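Local coordinates for DNA-directed RNA polymerase subunit L (Thermoplasma acidophilum, PDB 1XPP) that serves as a small subunit of the archaeal RNA polymerase that transcribes DNA into RNA, and carries the Rpb3/Rpb11 dimerisation domain, at the interface of chains A and B. Sequence-based numbering; all coordinates share one arbitrary frame. Chains: chain A/B, DNA-directed RNA polymerase subunit L.

Contact 1: the interface of chains A and B. Residues chain A 96, 99-100; chain B 13, 15, 25, 27, 65, 78.
A:Phe96, A:Glu99 and A:Phe100 lie along the C-terminal part of helix 74-106 of chain A, which packs against strands 12-19 and 22-28 of chain B and against the start of that chain's own helix 74-106. The fold is the Rpb3/Rpb11 dimerisation domain of the Rpo11 family. The A:Phe96 ring is clamped over both faces: B:Leu13 CD2 sits above the centre of one, 3.6 Å from the ring centroid, and B:Ile78 CG2 above the centre of the other. At the rim, A:Phe96 CE1 meets B:Val25 CG1 at 3.9 Å, while A:Phe96 CZ lies 4.0 Å from B:Met27 CE. Replaced by an alanine, this ring would be gone, and the methyls of B:Leu13 and B:Ile78 would probably be left across a gap without the surface that holds them apart. B:Leu13 takes the crowded first torsion, CG between backbone N and carbonyl carbon (chi1 50°), and its branches divide the work: with CD2 on the ring, CD1 packs on A:Glu99 CB at 3.5 Å. Beyond it, the A:Glu99 carboxylate accepts a nearly straight hydrogen bond (166° at H) from a strand amide, B:Val15 N to OE2, 2.8 Å; the donor comes in from 39° out of the carboxylate plane. B:Val15 CG2 also meets the edge of the A:Phe100 ring in plane, 3.9 Å from CE1.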
loop_
_atom_site.group_PDB
_atom_site.type_symbol
_atom_site.label_atom_id
_atom_site.label_comp_id
_atom_site.label_asym_id
_atom_site.label_seq_id
_atom_site.Cartn_x
_atom_site.Cartn_y
_atom_site.Cartn_z
ATOM N N PHE A 96 -9.878 -10.966 -4.498
ATOM C CA PHE A 96 -9.546 -12.213 -5.177
ATOM C C PHE A 96 -10.458 -12.434 -6.381
ATOM O O PHE A 96 -9.977 -12.775 -7.465
ATOM C CB PHE A 96 -9.627 -13.394 -4.227
ATOM C CG PHE A 96 -8.333 -13.695 -3.516
ATOM C CD1 PHE A 96 -7.175 -14.064 -4.227
ATOM C CD2 PHE A 96 -8.290 -13.656 -2.119
ATOM C CE1 PHE A 96 -5.994 -14.378 -3.537
ATOM C CE2 PHE A 96 -7.108 -13.991 -1.425
ATOM C CZ PHE A 96 -5.969 -14.330 -2.138
ATOM N N GLU A 99 -9.458 -10.166 -9.219
ATOM C CA GLU A 99 -8.169 -10.540 -9.772
ATOM C C GLU A 99 -8.263 -11.817 -10.597
ATOM O O GLU A 99 -7.674 -11.890 -11.680
ATOM C CB GLU A 99 -7.098 -10.629 -8.672
ATOM C CG GLU A 99 -5.753 -11.211 -9.104
ATOM C CD GLU A 99 -5.056 -10.426 -10.208
ATOM O OE1 GLU A 99 -5.439 -9.260 -10.468
ATOM O OE2 GLU A 99 -4.109 -10.994 -10.809
ATOM N N PHE A 100 -9.002 -12.810 -10.105
ATOM C CA PHE A 100 -9.146 -14.088 -10.798
ATOM C C PHE A 100 -9.859 -13.877 -12.125
ATOM O O PHE A 100 -9.445 -14.432 -13.140
ATOM C CB PHE A 100 -9.898 -15.119 -9.965
ATOM C CG PHE A 100 -9.137 -15.623 -8.769
ATOM C CD1 PHE A 100 -7.747 -15.661 -8.764
ATOM C CD2 PHE A 100 -9.831 -16.079 -7.647
ATOM C CE1 PHE A 100 -7.051 -16.132 -7.638
ATOM C CE2 PHE A 100 -9.145 -16.558 -6.513
ATOM C CZ PHE A 100 -7.760 -16.589 -6.514
ATOM N N LEU B 13 -3.543 -7.498 -4.494
ATOM C CA LEU B 13 -2.976 -8.815 -4.830
ATOM C C LEU B 13 -2.961 -9.040 -6.318
ATOM O O LEU B 13 -3.662 -8.352 -7.062
ATOM C CB LEU B 13 -3.719 -9.940 -4.101
ATOM C CG LEU B 13 -5.238 -9.956 -4.172
ATOM C CD1 LEU B 13 -5.683 -10.562 -5.465
ATOM C CD2 LEU B 13 -5.883 -10.699 -3.003
ATOM N N VAL B 15 -2.173 -12.377 -9.241
ATOM C CA VAL B 15 -1.734 -13.713 -9.621
ATOM C C VAL B 15 -0.407 -13.572 -10.377
ATOM O O VAL B 15 -0.330 -12.863 -11.361
ATOM C CB VAL B 15 -2.785 -14.408 -10.497
ATOM C CG1 VAL B 15 -2.236 -15.718 -11.019
ATOM C CG2 VAL B 15 -4.047 -14.654 -9.667
ATOM N N VAL B 25 0.167 -16.188 -5.719
ATOM C CA VAL B 25 -0.404 -14.862 -5.655
ATOM C C VAL B 25 0.508 -13.995 -4.834
ATOM O O VAL B 25 0.913 -14.384 -3.719
ATOM C CB VAL B 25 -1.834 -14.912 -5.009
ATOM C CG1 VAL B 25 -2.484 -13.527 -5.005
ATOM C CG2 VAL B 25 -2.717 -15.904 -5.737
ATOM N N MET B 27 0.899 -10.822 -2.545
ATOM C CA MET B 27 -0.014 -10.104 -1.646
ATOM C C MET B 27 0.659 -8.911 -0.997
ATOM O O MET B 27 1.626 -9.069 -0.240
ATOM C CB MET B 27 -0.665 -11.086 -0.642
ATOM C CG MET B 27 -1.643 -12.086 -1.399
ATOM S SD MET B 27 -2.444 -13.242 -0.368
ATOM C CE MET B 27 -3.691 -12.145 0.305
ATOM N N ILE B 65 1.681 -16.148 -1.633
ATOM C CA ILE B 65 1.114 -17.431 -1.253
ATOM C C ILE B 65 1.082 -18.392 -2.439
ATOM O O ILE B 65 0.920 -17.977 -3.589
ATOM C CB ILE B 65 -0.305 -17.305 -0.608
ATOM C CG1 ILE B 65 -1.349 -16.721 -1.555
ATOM C CG2 ILE B 65 -0.264 -16.519 0.670
ATOM C CD1 ILE B 65 -2.815 -16.979 -1.059
ATOM N N ILE B 78 -8.564 -21.229 -2.744
ATOM C CA ILE B 78 -8.413 -19.924 -2.099
ATOM C C ILE B 78 -9.797 -19.297 -1.816
ATOM O O ILE B 78 -10.086 -18.868 -0.690
ATOM C CB ILE B 78 -7.561 -18.958 -2.951
ATOM C CG1 ILE B 78 -6.139 -19.523 -3.056
ATOM C CG2 ILE B 78 -7.669 -17.509 -2.377
ATOM C CD1 ILE B 78 -5.309 -18.746 -4.022
#

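Contact 2: the interface of chains A and B. Residues chain A 75, 78-79; chain B 97, 100.
B:Phe100 reaches from helix 74-106 of chain B onto the first turns of the same helix in chain A, where A:Gln75, A:Ile78 and A:Lys79 receive it. This is helix-to-helix packing between two copies of this Rpo11-family protein in the crystal, and the phenylalanine is the side chain to follow outward. Its CB is modelled 3.8 Å from A:Gln75 CG. From there the ring projects across the interface, with CG anti to the carbonyl carbon (chi1 -64°). A:Gln75 lays its aliphatic part over one face. The contact rests on A:Gln75 CB, 3.5 Å from B:Phe100 CD2; A:Gln75 CG is modelled above the ring centre, but too near B:Phe100 CG and CD1 to be trusted, and its part is doubtful. Going round the ring, B:Phe100 CD2 lies 3.4 Å from A:Lys79 CE, where the two side chains run past each other in opposite directions. The next atom on that side, B:Phe100 CE2, is 3.6 Å from A:Gln75 CB and close to the backbone carbonyl of the same glutamine. On the other side, B:Phe100 CE1 is 4.1 Å from A:Gln75 CB. The tip, B:Phe100 CZ, comes to A:Ile78, 3.9 Å from CD1, while A:Ile78 CG2 meets the ring at its edge, in plane. The A:Gln75 amide plane is turned 76° from the ring. The side-chain atoms of A:Gln75 nearest the ring are CB and CG. A:Lys79 is stretched beyond CG and crosses B:Gln97 at about a right angle; the placement of the B:Gln97 amide against the lysine chain is doubtful. The patch seats the far part of one long helix on the beginning of its partner, and so probably helps hold this pairing of copies, which may not be the biological one.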
loop_
_atom_site.group_PDB
_atom_site.type_symbol
_atom_site.label_atom_id
_atom_site.label_comp_id
_atom_site.label_asym_id
_atom_site.label_seq_id
_atom_site.Cartn_x
_atom_site.Cartn_y
_atom_site.Cartn_z
ATOM N N GLN A 75 -18.198 -3.174 25.019
ATOM C CA GLN A 75 -18.888 -3.900 23.944
ATOM C C GLN A 75 -18.549 -3.257 22.598
ATOM O O GLN A 75 -18.397 -3.951 21.583
ATOM C CB GLN A 75 -20.419 -3.886 24.127
ATOM C CG GLN A 75 -21.007 -4.804 25.205
ATOM C CD GLN A 75 -21.430 -4.047 26.452
ATOM O OE1 GLN A 75 -20.680 -3.234 26.979
ATOM N NE2 GLN A 75 -22.643 -4.321 26.928
ATOM N N ILE A 78 -15.239 -4.281 21.155
ATOM C CA ILE A 78 -15.343 -5.630 20.590
ATOM C C ILE A 78 -16.014 -5.541 19.221
ATOM O O ILE A 78 -15.468 -6.045 18.233
ATOM C CB ILE A 78 -16.089 -6.579 21.523
ATOM C CG1 ILE A 78 -15.225 -6.814 22.774
ATOM C CG2 ILE A 78 -16.447 -7.917 20.820
ATOM C CD1 ILE A 78 -15.915 -7.573 23.846
ATOM N N LYS A 79 -17.170 -4.869 19.179
ATOM C CA LYS A 79 -17.880 -4.593 17.915
ATOM C C LYS A 79 -16.963 -4.003 16.843
ATOM O O LYS A 79 -16.935 -4.485 15.702
ATOM C CB LYS A 79 -18.994 -3.578 18.170
ATOM C CG LYS A 79 -20.059 -4.054 19.100
ATOM C CD LYS A 79 -20.941 -2.909 19.614
ATOM C CE LYS A 79 -21.851 -3.394 20.719
ATOM N NZ LYS A 79 -23.001 -2.525 20.992
ATOM N N GLN B 97 -23.221 -9.437 19.091
ATOM C CA GLN B 97 -24.155 -8.298 19.102
ATOM C C GLN B 97 -25.457 -8.719 19.726
ATOM O O GLN B 97 -26.123 -7.941 20.423
ATOM C CB GLN B 97 -24.408 -7.761 17.689
ATOM C CG GLN B 97 -23.311 -6.853 17.163
ATOM C CD GLN B 97 -23.095 -5.604 18.024
ATOM O OE1 GLN B 97 -22.062 -5.466 18.650
ATOM N NE2 GLN B 97 -24.070 -4.707 18.055
ATOM N N PHE B 100 -24.771 -8.871 23.514
ATOM C CA PHE B 100 -24.718 -7.585 24.177
ATOM C C PHE B 100 -26.143 -7.041 24.353
ATOM O O PHE B 100 -26.518 -6.633 25.448
ATOM C CB PHE B 100 -23.883 -6.592 23.377
ATOM C CG PHE B 100 -22.425 -6.961 23.242
ATOM C CD1 PHE B 100 -21.779 -7.701 24.226
ATOM C CD2 PHE B 100 -21.683 -6.518 22.133
ATOM C CE1 PHE B 100 -20.415 -8.029 24.108
ATOM C CE2 PHE B 100 -20.339 -6.818 22.019
ATOM C CZ PHE B 100 -19.705 -7.577 23.002
#

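Contact 1 and contact 2 lie about 32 Å apart, measured between the centres of their C-alpha atoms, towards opposite ends of one two-fold interface. Helix 74-106 of both chains takes part in each, and residues 78 and 100 recur with the chains exchanged. The two long helices run antiparallel, so the beginning of each is met by the later turns of the other. By symmetry each contact has a twin beside the other, which fastens both ends of the pair. In the polymerase, Rpo11 pairs with an Rpb3-like subunit; this homodimer may imitate that arrangement without being the biological one.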